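Local coordinates for protein prolyl endopeptidase (Myxococcus xanthus, PDB 2BKL) that probably hydrolyses oligopeptides on the carboxyl side of proline, preferring it to alanine, as a serine endopeptidase of the S9A family, at residues G454-N459 with P576-A581; G531-G536 with A649-A654; R564-G569 with T580-E585; R572-E577 with D617-M622. All blocks are in the same frame, centred on the assembly; numbering follows the deposited sequence.

In the fold
Interactions 1, 2 and 4 gather round the bound ligand in the alpha/beta-hydrolase part of the chain, whereas interaction 3 lies farther out, its H566 side chain about 11 Å from the ligand. Interactions 1 and 4 are buried and interaction 2 partly so; interaction 3 is largely buried but has an exposed glutamate at its margin and a bridging water. Interaction 2 brings the covalently modified serine and a histidine together from a strand-helix turn and a loop; interactions 1 and 4 share helix 575-578 and put F456 and W574 round the prolyl ring, with Y578 hydrogen-bonded to N534 of interaction 2. Interaction 3 shares T580 and A581 with interaction 1 and reaches interaction 4 through the E582-R572 salt bridge.

Interaction 1. Residues G454-N459 with P576-A581; sequences GGFNVN and PEYGTA. With ZAH (N-[(benzyloxy)carbonyl]-L-alanyl-L-proline), chain C.
E577 runs along one face of the F456 ring and ends on the same residue's backbone. Its CB lies 3.5 Å from F456 CE2, near the outer end of the ring. CG comes next, over the face: a CH-pi contact in which E577 CG is 3.6 Å from the F456 ring centroid. The chain then bends (chi2 78°), which lays the carboxylate along the ring, their planes 21° apart, and brings it back to the main chain. There OE2 accepts a nearly straight bond from F456 N (2.9 Å, 165°), approached from above the carboxylate plane, while OE1 is taken by H494. The opposite face of the F456 ring receives the ligand's prolyl carbon C6, 3.4 Å from F456 CZ. The edge of the F456 ring points at the face of Y578 in an offset edge-to-face pair with centroids 5.4 Å apart. F456 thus forms one wall of the proline pocket, backed by a buried glutamate. The type I' turn from G455 to V458 presents it from the loop after strand 448-451; E577 and Y578 come from helix 575-578, and N534 and L537 of helix 534-545 touch F456 and Y578 respectively.

Interaction 2. Residues G531-G536 with A649-A654; sequences GGSNGG and AGHGGA. With ZAH (N-[(benzyloxy)carbonyl]-L-alanyl-L-proline), chain C.
In both S533 and H651 the first side-chain torsion is near 180° (chi1 -168° and -171°), sending the serine OG and the imidazole away from their own backbone nitrogens and toward one another. S533 sits in a turn that fits the nucleophile elbow of the alpha/beta-hydrolase fold, the tight GxSxG link between strand 527-532 and helix 534-545. The serine adopts a positive phi, and the neighbouring glycines let the strand and helix approach: a side chain on G531 would run into G535 O, and G535 N bonds to G532 O at 2.8 Å. S533 OG is covalently joined to C1 of the ligand (1.5 Å). The C1-O2 length of 1.4 Å within the ligand is consistent with a tetrahedral hemiacetal adduct. O2 accepts from the backbone N534 N at 2.8 Å, in a nearly straight bond (167°) consistent with one arm of an oxyanion hole. The N534 side chain turns elsewhere, its OD1 to Y578 and K502 and its ND2 to G454 O, and so ties the elbow to helix 575-578 and to the loops carrying G454 and K502. H651 is carried on a type I turn from G650 to G653. Its ND1 bonds to D616, a geometry matching a Ser-His-Asp catalytic triad, and the ring presents its edge to the serine, with S533 CB in the ring plane. At that edge H651 NE2 stands 3.2 Å from S533 OG, and the same NE2 lies 3.6 Å from C1 of the adduct.

Interaction 3. Residues R564-G569 with T580-E585; sequences RYHLFG and TAEKPE
The imidazole of H566 lies against T580 and E582, with the threonine hydroxyl set over the centre of one ring face. T580 OG1 is 3.8 Å from H566 CG. Along the CD2-NE2 side of the ring E582 passes obliquely: its CD is 3.6 Å from H566 CD2 and its CG 3.6 Å from H566 NE2, with ring and carboxylate planes 44° apart. A water links the two segments as well, accepting from A581 N at 2.9 Å and, weakly, from H566 ND1. A chi1 of 59° holds the H566 ring between its own backbone N and carbonyl carbon, and L567 CG covers the face turned from T580. The threonine's place is fixed by an ST turn, in which T580 OG1 accepts from E582 N (3.0 Å), inside a type I turn from T580 to K583 that leads to helix 584-593. The same hydroxyl donates to E582 OE1 at 2.8 Å, on the anti side and somewhat out of the carboxylate plane, and so holds the glutamate arm beside the histidine. A valine in its place would probably leave E582 N without its acceptor and E582 OE1 without the hydroxyl's bond, so that the glutamate would rest on R572 for its hold. Beyond this shell, R572 forms a salt bridge with E582 OE2, D586 accepts from T580 N, and I575 of helix 575-578 packs on both H566 and T580.

Interaction 4. Residues R572-E577 with D617-M622; sequences RTWIPE and DRVDPM. With ZAH (N-[(benzyloxy)carbonyl]-L-alanyl-L-proline), chain C.
W574 meets R618 and V619 with the outer end of its indole, and together they line the pocket for the ligand's prolyl and alanyl groups, in the cleft characteristic of a propeller-capped alpha/beta-hydrolase. W574 CH2 reaches the backbone R618 O at 3.4 Å and V619 CG2 at 3.7 Å, while R618 CG lies in the indole plane at its edge, 3.7 Å from W574 CZ2. One face of the indole lies over the prolyl ring, with C5 of the ligand above its centre; T573 OG1 sits over the opposite face. A chi1 of -48° on W574 aims the pyrrole edge at the peptide, where NE1 donates to the carbamate oxygen O16 (2.9 Å, 163°). An alanine here would probably open a gap over the prolyl ring and leave O16 without its donor. From the other segment the bent arm of R618 passes the indole's edge, the two side chains at about a right angle. Its NH1 donates to the alanyl carbonyl O9 at 2.8 Å, with O9 in the plane of the guanidinium, and a face of that group meets C24 of the benzyl ring. D145 pairs with R618 NE and so fixes the guanidinium from the propeller side. Next to it, V619 CG2 packs 3.8 Å from C4 of the prolyl ring. The loop then enters helix 622-632 with a capping bond, D620 OD1 accepting from M622 N through its anti lone pair at 2.9 Å.

Interaction 1. Residues G454-N459 with P576-A581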
# COMPACT_ATOMS: atom_id res chain seq x y z
N GLY A 454 8.01 3.06 6.76
CA GLY A 454 8.42 2.61 8.08
C GLY A 454 7.27 2.12 8.93
O GLY A 454 6.89 2.76 9.90
N GLY A 455 6.72 0.99 8.56
CA GLY A 455 5.58 0.47 9.27
C GLY A 455 4.87 -0.62 8.53
O GLY A 455 5.04 -0.84 7.33
N PHE A 456 4.05 -1.34 9.29
CA PHE A 456 3.08 -2.28 8.78
C PHE A 456 3.68 -3.44 7.97
O PHE A 456 3.01 -4.03 7.14
CB PHE A 456 1.99 -1.54 7.97
CG PHE A 456 1.23 -0.57 8.81
CD1 PHE A 456 1.66 0.74 9.00
CD2 PHE A 456 0.07 -1.00 9.51
CE1 PHE A 456 0.97 1.59 9.85
CE2 PHE A 456 -0.63 -0.14 10.33
CZ PHE A 456 -0.19 1.16 10.50
N ASN A 457 4.95 -3.77 8.23
CA ASN A 457 5.62 -4.86 7.53
C ASN A 457 5.77 -4.61 6.03
O ASN A 457 6.03 -5.53 5.26
CB ASN A 457 4.89 -6.18 7.82
CG ASN A 457 5.80 -7.37 7.81
OD1 ASN A 457 6.91 -7.35 8.36
ND2 ASN A 457 5.33 -8.45 7.19
N VAL A 458 5.65 -3.35 5.61
CA VAL A 458 5.74 -2.96 4.22
C VAL A 458 7.19 -2.77 3.84
O VAL A 458 7.95 -2.13 4.56
CB VAL A 458 4.94 -1.66 3.97
CG1 VAL A 458 5.17 -1.10 2.57
CG2 VAL A 458 3.47 -1.94 4.17
N ASN A 459 7.59 -3.33 2.71
CA ASN A 459 8.96 -3.20 2.24
C ASN A 459 9.09 -2.15 1.16
O ASN A 459 8.22 -2.03 0.29
CB ASN A 459 9.45 -4.53 1.70
CG ASN A 459 9.31 -5.61 2.70
OD1 ASN A 459 9.70 -5.43 3.83
ND2 ASN A 459 8.67 -6.70 2.32
N PRO A 576 -3.34 -2.19 16.59
CA PRO A 576 -2.28 -3.19 16.82
C PRO A 576 -0.88 -2.75 16.43
O PRO A 576 0.11 -3.36 16.87
CB PRO A 576 -2.74 -4.39 15.98
CG PRO A 576 -4.25 -4.24 15.94
CD PRO A 576 -4.43 -2.73 15.75
N GLU A 577 -0.78 -1.73 15.57
CA GLU A 577 0.49 -1.17 15.11
C GLU A 577 0.97 0.03 15.95
O GLU A 577 2.14 0.13 16.30
CB GLU A 577 0.41 -0.76 13.63
CG GLU A 577 1.73 -0.36 13.00
CD GLU A 577 2.65 -1.51 12.61
OE1 GLU A 577 2.28 -2.69 12.73
OE2 GLU A 577 3.77 -1.20 12.14
N TYR A 578 0.06 0.95 16.28
CA TYR A 578 0.43 2.19 16.94
C TYR A 578 0.10 2.23 18.44
O TYR A 578 0.72 2.96 19.18
CB TYR A 578 -0.34 3.33 16.33
CG TYR A 578 -0.06 3.67 14.89
CD1 TYR A 578 1.23 3.92 14.44
CD2 TYR A 578 -1.10 3.80 13.97
CE1 TYR A 578 1.48 4.27 13.13
CE2 TYR A 578 -0.87 4.17 12.64
CZ TYR A 578 0.43 4.41 12.22
OH TYR A 578 0.64 4.78 10.91
N GLY A 579 -0.90 1.46 18.87
CA GLY A 579 -1.51 1.57 20.19
C GLY A 579 -2.66 2.57 20.14
O GLY A 579 -2.96 3.15 19.08
N THR A 580 -3.33 2.76 21.26
CA THR A 580 -4.43 3.71 21.34
C THR A 580 -4.28 4.60 22.56
O THR A 580 -4.04 4.11 23.67
CB THR A 580 -5.80 3.02 21.41
OG1 THR A 580 -6.80 4.00 21.76
CG2 THR A 580 -5.86 1.89 22.45
N ALA A 581 -4.50 5.89 22.37
CA ALA A 581 -4.45 6.81 23.47
C ALA A 581 -5.52 6.58 24.53
O ALA A 581 -5.47 7.22 25.59
CB ALA A 581 -4.50 8.23 22.95
C1 ZAH C . -1.55 4.36 5.22
O2 ZAH C . -0.26 4.07 5.70
C3 ZAH C . -2.67 3.78 6.10
C4 ZAH C . -2.65 4.37 7.51
C5 ZAH C . -1.79 3.45 8.36
C6 ZAH C . -1.82 2.10 7.70
N7 ZAH C . -2.50 2.35 6.44
C8 ZAH C . -2.84 1.37 5.60
O9 ZAH C . -3.51 1.70 4.51
C10 ZAH C . -2.74 -0.12 5.99
C11 ZAH C . -1.29 -0.48 5.67
N14 ZAH C . -3.61 -0.95 5.21
C15 ZAH C . -4.91 -0.97 5.43
O16 ZAH C . -5.45 -0.31 6.42
O17 ZAH C . -5.72 -1.77 4.57
C18 ZAH C . -7.15 -1.61 4.78
C19 ZAH C . -7.97 -2.26 3.65
C20 ZAH C . -7.94 -3.65 3.50
C21 ZAH C . -8.67 -4.25 2.47
C22 ZAH C . -9.45 -3.46 1.63
C23 ZAH C . -9.51 -2.07 1.79
C24 ZAH C . -8.76 -1.47 2.81

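Interaction 2. Residues G531-G536 with A649-A654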
# COMPACT_ATOMS: atom_id res chain seq x y z
N GLY A 531 6.53 11.54 2.29
CA GLY A 531 5.89 10.32 2.73
C GLY A 531 4.40 10.44 2.65
O GLY A 531 3.87 11.54 2.75
N GLY A 532 3.72 9.31 2.52
CA GLY A 532 2.25 9.29 2.54
C GLY A 532 1.63 8.31 3.56
O GLY A 532 2.23 7.22 3.70
N SER A 533 0.49 8.69 4.22
CA SER A 533 -0.28 7.84 5.14
C SER A 533 0.50 7.58 6.47
O SER A 533 0.72 8.63 7.32
CB SER A 533 -0.68 6.54 4.39
OG SER A 533 -1.66 5.81 5.15
N ASN A 534 0.96 6.36 6.76
CA ASN A 534 1.97 6.19 7.80
C ASN A 534 3.28 6.92 7.42
O ASN A 534 4.04 7.31 8.32
CB ASN A 534 2.21 4.67 7.96
CG ASN A 534 3.32 4.36 8.89
OD1 ASN A 534 3.23 4.57 10.08
ND2 ASN A 534 4.44 3.87 8.34
N GLY A 535 3.54 7.11 6.13
CA GLY A 535 4.69 7.91 5.69
C GLY A 535 4.45 9.41 5.90
O GLY A 535 5.37 10.21 5.97
N GLY A 536 3.17 9.80 5.91
CA GLY A 536 2.82 11.17 6.22
C GLY A 536 3.11 11.46 7.68
O GLY A 536 3.63 12.49 8.02
N ALA A 649 -11.08 12.06 -5.13
CA ALA A 649 -9.93 11.24 -4.86
C ALA A 649 -10.06 10.49 -3.54
O ALA A 649 -10.37 11.07 -2.51
CB ALA A 649 -8.68 12.09 -4.84
N GLY A 650 -9.80 9.19 -3.60
CA GLY A 650 -9.63 8.36 -2.43
C GLY A 650 -8.20 8.40 -1.92
O GLY A 650 -7.38 9.22 -2.36
N HIS A 651 -7.93 7.48 -1.00
CA HIS A 651 -6.65 7.39 -0.31
C HIS A 651 -5.48 7.27 -1.27
O HIS A 651 -4.39 7.81 -1.02
CB HIS A 651 -6.64 6.21 0.65
CG HIS A 651 -5.45 6.19 1.54
ND1 HIS A 651 -5.22 7.19 2.46
CD2 HIS A 651 -4.40 5.35 1.62
CE1 HIS A 651 -4.07 6.96 3.08
NE2 HIS A 651 -3.56 5.83 2.60
N GLY A 652 -5.69 6.60 -2.39
CA GLY A 652 -4.65 6.45 -3.38
C GLY A 652 -4.78 7.37 -4.59
O GLY A 652 -4.18 7.08 -5.62
N GLY A 653 -5.55 8.44 -4.49
CA GLY A 653 -5.71 9.39 -5.59
C GLY A 653 -6.97 9.18 -6.42
O GLY A 653 -7.84 8.37 -6.07
N ALA A 654 -7.05 9.87 -7.55
CA ALA A 654 -8.26 9.98 -8.35
C ALA A 654 -8.33 8.93 -9.45
O ALA A 654 -9.36 8.82 -10.12
CB ALA A 654 -8.37 11.38 -8.98
C1 ZAH C . -1.55 4.36 5.22
O2 ZAH C . -0.26 4.07 5.70
C3 ZAH C . -2.67 3.78 6.10
C4 ZAH C . -2.65 4.37 7.51
C5 ZAH C . -1.79 3.45 8.36
C6 ZAH C . -1.82 2.10 7.70
N7 ZAH C . -2.50 2.35 6.44
C8 ZAH C . -2.84 1.37 5.60
O9 ZAH C . -3.51 1.70 4.51
C10 ZAH C . -2.74 -0.12 5.99
C11 ZAH C . -1.29 -0.48 5.67
N14 ZAH C . -3.61 -0.95 5.21
C15 ZAH C . -4.91 -0.97 5.43
O16 ZAH C . -5.45 -0.31 6.42
O17 ZAH C . -5.72 -1.77 4.57
C18 ZAH C . -7.15 -1.61 4.78
C19 ZAH C . -7.97 -2.26 3.65
C20 ZAH C . -7.94 -3.65 3.50
C21 ZAH C . -8.67 -4.25 2.47
C22 ZAH C . -9.45 -3.46 1.63
C23 ZAH C . -9.51 -2.07 1.79
C24 ZAH C . -8.76 -1.47 2.81

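Interaction 3. Residues R564-G569 with T580-E585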
# COMPACT_ATOMS: atom_id res chain seq x y z
N ARG A 564 -5.79 11.24 18.73
CA ARG A 564 -7.19 11.09 18.32
C ARG A 564 -7.41 10.24 17.05
O ARG A 564 -8.53 10.04 16.63
CB ARG A 564 -7.85 12.44 18.13
CG ARG A 564 -7.95 13.24 19.40
CD ARG A 564 -8.54 14.62 19.26
NE ARG A 564 -9.88 14.68 18.70
CZ ARG A 564 -11.01 14.41 19.38
NH1 ARG A 564 -10.97 13.95 20.63
NH2 ARG A 564 -12.18 14.58 18.77
N TYR A 565 -6.36 9.71 16.45
CA TYR A 565 -6.52 9.04 15.15
C TYR A 565 -7.52 7.86 15.18
O TYR A 565 -8.16 7.59 14.18
CB TYR A 565 -5.17 8.58 14.58
CG TYR A 565 -4.76 7.22 15.08
CD1 TYR A 565 -4.10 7.06 16.30
CD2 TYR A 565 -5.13 6.06 14.39
CE1 TYR A 565 -3.78 5.79 16.80
CE2 TYR A 565 -4.81 4.77 14.90
CZ TYR A 565 -4.16 4.65 16.08
OH TYR A 565 -3.89 3.41 16.55
N HIS A 566 -7.59 7.17 16.30
CA HIS A 566 -8.41 5.97 16.41
C HIS A 566 -9.93 6.26 16.34
O HIS A 566 -10.72 5.35 16.17
CB HIS A 566 -8.08 5.23 17.70
CG HIS A 566 -8.32 6.06 18.92
ND1 HIS A 566 -7.48 7.08 19.30
CD2 HIS A 566 -9.35 6.08 19.80
CE1 HIS A 566 -7.97 7.68 20.37
NE2 HIS A 566 -9.11 7.09 20.69
N LEU A 567 -10.31 7.53 16.47
CA LEU A 567 -11.72 7.93 16.48
C LEU A 567 -12.34 8.12 15.11
O LEU A 567 -13.56 8.35 15.00
CB LEU A 567 -11.87 9.23 17.29
CG LEU A 567 -11.37 9.19 18.73
CD1 LEU A 567 -11.33 10.59 19.34
CD2 LEU A 567 -12.25 8.28 19.58
N PHE A 568 -11.53 8.06 14.07
CA PHE A 568 -11.97 8.42 12.73
C PHE A 568 -11.64 7.38 11.69
O PHE A 568 -10.58 6.75 11.73
CB PHE A 568 -11.28 9.72 12.29
CG PHE A 568 -11.55 10.90 13.19
CD1 PHE A 568 -10.81 11.13 14.35
CD2 PHE A 568 -12.54 11.80 12.85
CE1 PHE A 568 -11.08 12.21 15.17
CE2 PHE A 568 -12.80 12.91 13.65
CZ PHE A 568 -12.06 13.09 14.82
N GLY A 569 -12.51 7.25 10.72
CA GLY A 569 -12.31 6.37 9.60
C GLY A 569 -11.96 4.96 10.04
O GLY A 569 -12.57 4.44 10.95
N THR A 580 -3.33 2.76 21.26
CA THR A 580 -4.43 3.71 21.34
C THR A 580 -4.28 4.60 22.56
O THR A 580 -4.04 4.11 23.67
CB THR A 580 -5.80 3.02 21.41
OG1 THR A 580 -6.80 4.00 21.76
CG2 THR A 580 -5.86 1.89 22.45
N ALA A 581 -4.50 5.89 22.37
CA ALA A 581 -4.45 6.81 23.47
C ALA A 581 -5.52 6.58 24.53
O ALA A 581 -5.47 7.22 25.59
CB ALA A 581 -4.50 8.23 22.95
N GLU A 582 -6.46 5.68 24.27
CA GLU A 582 -7.42 5.27 25.28
C GLU A 582 -6.74 4.55 26.46
O GLU A 582 -7.30 4.48 27.55
CB GLU A 582 -8.50 4.35 24.68
CG GLU A 582 -9.39 5.08 23.67
CD GLU A 582 -10.14 4.18 22.70
OE1 GLU A 582 -9.50 3.26 22.12
OE2 GLU A 582 -11.36 4.44 22.51
N LYS A 583 -5.54 4.01 26.23
CA LYS A 583 -4.78 3.29 27.26
C LYS A 583 -3.60 4.13 27.75
O LYS A 583 -2.94 4.78 26.94
CB LYS A 583 -4.26 1.95 26.70
CG LYS A 583 -5.40 1.00 26.38
CD LYS A 583 -4.93 -0.29 25.73
CE LYS A 583 -6.11 -1.08 25.12
NZ LYS A 583 -5.85 -1.58 23.71
N PRO A 584 -3.32 4.16 29.05
CA PRO A 584 -2.32 5.10 29.59
C PRO A 584 -0.91 4.95 29.03
O PRO A 584 -0.27 5.98 28.73
CB PRO A 584 -2.32 4.82 31.11
CG PRO A 584 -3.05 3.53 31.28
CD PRO A 584 -3.96 3.35 30.10
N GLU A 585 -0.40 3.73 28.94
CA GLU A 585 0.97 3.53 28.47
C GLU A 585 1.06 3.87 26.98
O GLU A 585 2.05 4.47 26.54
CB GLU A 585 1.48 2.10 28.74
CG GLU A 585 1.89 1.83 30.20
CD GLU A 585 2.78 2.92 30.83
OE1 GLU A 585 3.82 3.32 30.24
OE2 GLU A 585 2.44 3.37 31.96
O HOH W 1 -4.66 7.08 19.78

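Interaction 4. Residues R572-E577 with D617-M622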
# COMPACT_ATOMS: atom_id res chain seq x y z
N ARG A 572 -9.23 2.37 14.03
CA ARG A 572 -9.11 1.31 15.02
C ARG A 572 -8.37 0.09 14.46
O ARG A 572 -7.74 -0.65 15.22
CB ARG A 572 -10.47 0.94 15.60
CG ARG A 572 -11.05 2.07 16.42
CD ARG A 572 -12.27 1.67 17.21
NE ARG A 572 -12.70 2.78 18.07
CZ ARG A 572 -12.14 3.10 19.23
NH1 ARG A 572 -11.13 2.42 19.73
NH2 ARG A 572 -12.58 4.16 19.88
N THR A 573 -8.38 -0.08 13.15
CA THR A 573 -7.67 -1.20 12.57
C THR A 573 -6.16 -1.09 12.69
O THR A 573 -5.47 -2.08 12.48
CB THR A 573 -8.04 -1.45 11.07
OG1 THR A 573 -7.57 -0.39 10.24
CG2 THR A 573 -9.56 -1.59 10.86
N TRP A 574 -5.67 0.12 12.99
CA TRP A 574 -4.22 0.33 13.17
C TRP A 574 -3.80 0.34 14.62
O TRP A 574 -2.61 0.46 14.90
CB TRP A 574 -3.73 1.59 12.45
CG TRP A 574 -4.26 1.60 11.05
CD1 TRP A 574 -4.25 0.58 10.18
CD2 TRP A 574 -4.89 2.70 10.40
NE1 TRP A 574 -4.87 0.94 9.00
CE2 TRP A 574 -5.28 2.24 9.12
CE3 TRP A 574 -5.19 4.02 10.77
CZ2 TRP A 574 -5.97 3.04 8.22
CZ3 TRP A 574 -5.90 4.82 9.85
CH2 TRP A 574 -6.27 4.31 8.60
N ILE A 575 -4.72 0.14 15.56
CA ILE A 575 -4.34 0.06 16.95
C ILE A 575 -3.28 -1.03 17.25
O ILE A 575 -2.38 -0.80 18.04
CB ILE A 575 -5.59 -0.06 17.84
CG1 ILE A 575 -6.32 1.31 17.88
CG2 ILE A 575 -5.26 -0.54 19.27
CD1 ILE A 575 -7.70 1.30 18.56
N PRO A 576 -3.34 -2.19 16.59
CA PRO A 576 -2.28 -3.19 16.82
C PRO A 576 -0.88 -2.75 16.43
O PRO A 576 0.11 -3.36 16.87
CB PRO A 576 -2.74 -4.39 15.98
CG PRO A 576 -4.25 -4.24 15.94
CD PRO A 576 -4.43 -2.73 15.75
N GLU A 577 -0.78 -1.73 15.57
CA GLU A 577 0.49 -1.17 15.11
C GLU A 577 0.97 0.03 15.95
O GLU A 577 2.14 0.13 16.30
CB GLU A 577 0.41 -0.76 13.63
CG GLU A 577 1.73 -0.36 13.00
CD GLU A 577 2.65 -1.51 12.61
OE1 GLU A 577 2.28 -2.69 12.73
OE2 GLU A 577 3.77 -1.20 12.14
N ASP A 617 -11.66 7.88 2.62
CA ASP A 617 -12.48 7.18 3.63
C ASP A 617 -11.70 6.15 4.44
O ASP A 617 -12.27 5.27 5.10
CB ASP A 617 -13.74 6.54 3.00
CG ASP A 617 -13.44 5.50 1.92
OD1 ASP A 617 -12.28 5.38 1.49
OD2 ASP A 617 -14.38 4.77 1.46
N ARG A 618 -10.39 6.26 4.42
CA ARG A 618 -9.51 5.41 5.21
C ARG A 618 -8.82 6.24 6.28
O ARG A 618 -9.03 6.02 7.47
CB ARG A 618 -8.50 4.71 4.30
CG ARG A 618 -7.77 3.58 5.00
CD ARG A 618 -6.69 2.84 4.21
NE ARG A 618 -7.18 2.37 2.91
CZ ARG A 618 -6.41 1.81 1.98
NH1 ARG A 618 -5.13 1.56 2.19
NH2 ARG A 618 -6.94 1.46 0.81
N VAL A 619 -7.99 7.19 5.83
CA VAL A 619 -7.30 8.14 6.69
C VAL A 619 -8.05 9.45 6.68
O VAL A 619 -8.16 10.11 5.65
CB VAL A 619 -5.85 8.35 6.22
CG1 VAL A 619 -5.17 9.50 6.98
CG2 VAL A 619 -5.04 7.04 6.39
N ASP A 620 -8.58 9.85 7.82
CA ASP A 620 -9.45 11.01 7.83
C ASP A 620 -8.70 12.27 7.40
O ASP A 620 -7.59 12.52 7.89
CB ASP A 620 -10.05 11.20 9.21
CG ASP A 620 -11.25 12.08 9.20
OD1 ASP A 620 -11.06 13.28 9.00
OD2 ASP A 620 -12.41 11.63 9.34
N PRO A 621 -9.24 13.03 6.46
CA PRO A 621 -8.60 14.28 6.03
C PRO A 621 -8.40 15.32 7.12
O PRO A 621 -7.66 16.25 6.92
CB PRO A 621 -9.54 14.79 4.93
CG PRO A 621 -10.21 13.51 4.41
CD PRO A 621 -10.44 12.74 5.65
N MET A 622 -9.00 15.16 8.29
CA MET A 622 -8.87 16.18 9.33
C MET A 622 -7.40 16.35 9.78
O MET A 622 -7.01 17.42 10.20
CB MET A 622 -9.78 15.90 10.53
CG MET A 622 -9.37 14.75 11.42
SD MET A 622 -8.18 15.24 12.64
CE MET A 622 -8.11 13.82 13.71
C1 ZAH C . -1.55 4.36 5.22
O2 ZAH C . -0.26 4.07 5.70
C3 ZAH C . -2.67 3.78 6.10
C4 ZAH C . -2.65 4.37 7.51
C5 ZAH C . -1.79 3.45 8.36
C6 ZAH C . -1.82 2.10 7.70
N7 ZAH C . -2.50 2.35 6.44
C8 ZAH C . -2.84 1.37 5.60
O9 ZAH C . -3.51 1.70 4.51
C10 ZAH C . -2.74 -0.12 5.99
C11 ZAH C . -1.29 -0.48 5.67
N14 ZAH C . -3.61 -0.95 5.21
C15 ZAH C . -4.91 -0.97 5.43
O16 ZAH C . -5.45 -0.31 6.42
O17 ZAH C . -5.72 -1.77 4.57
C18 ZAH C . -7.15 -1.61 4.78
C19 ZAH C . -7.97 -2.26 3.65
C20 ZAH C . -7.94 -3.65 3.50
C21 ZAH C . -8.67 -4.25 2.47
C22 ZAH C . -9.45 -3.46 1.63
C23 ZAH C . -9.51 -2.07 1.79
C24 ZAH C . -8.76 -1.47 2.81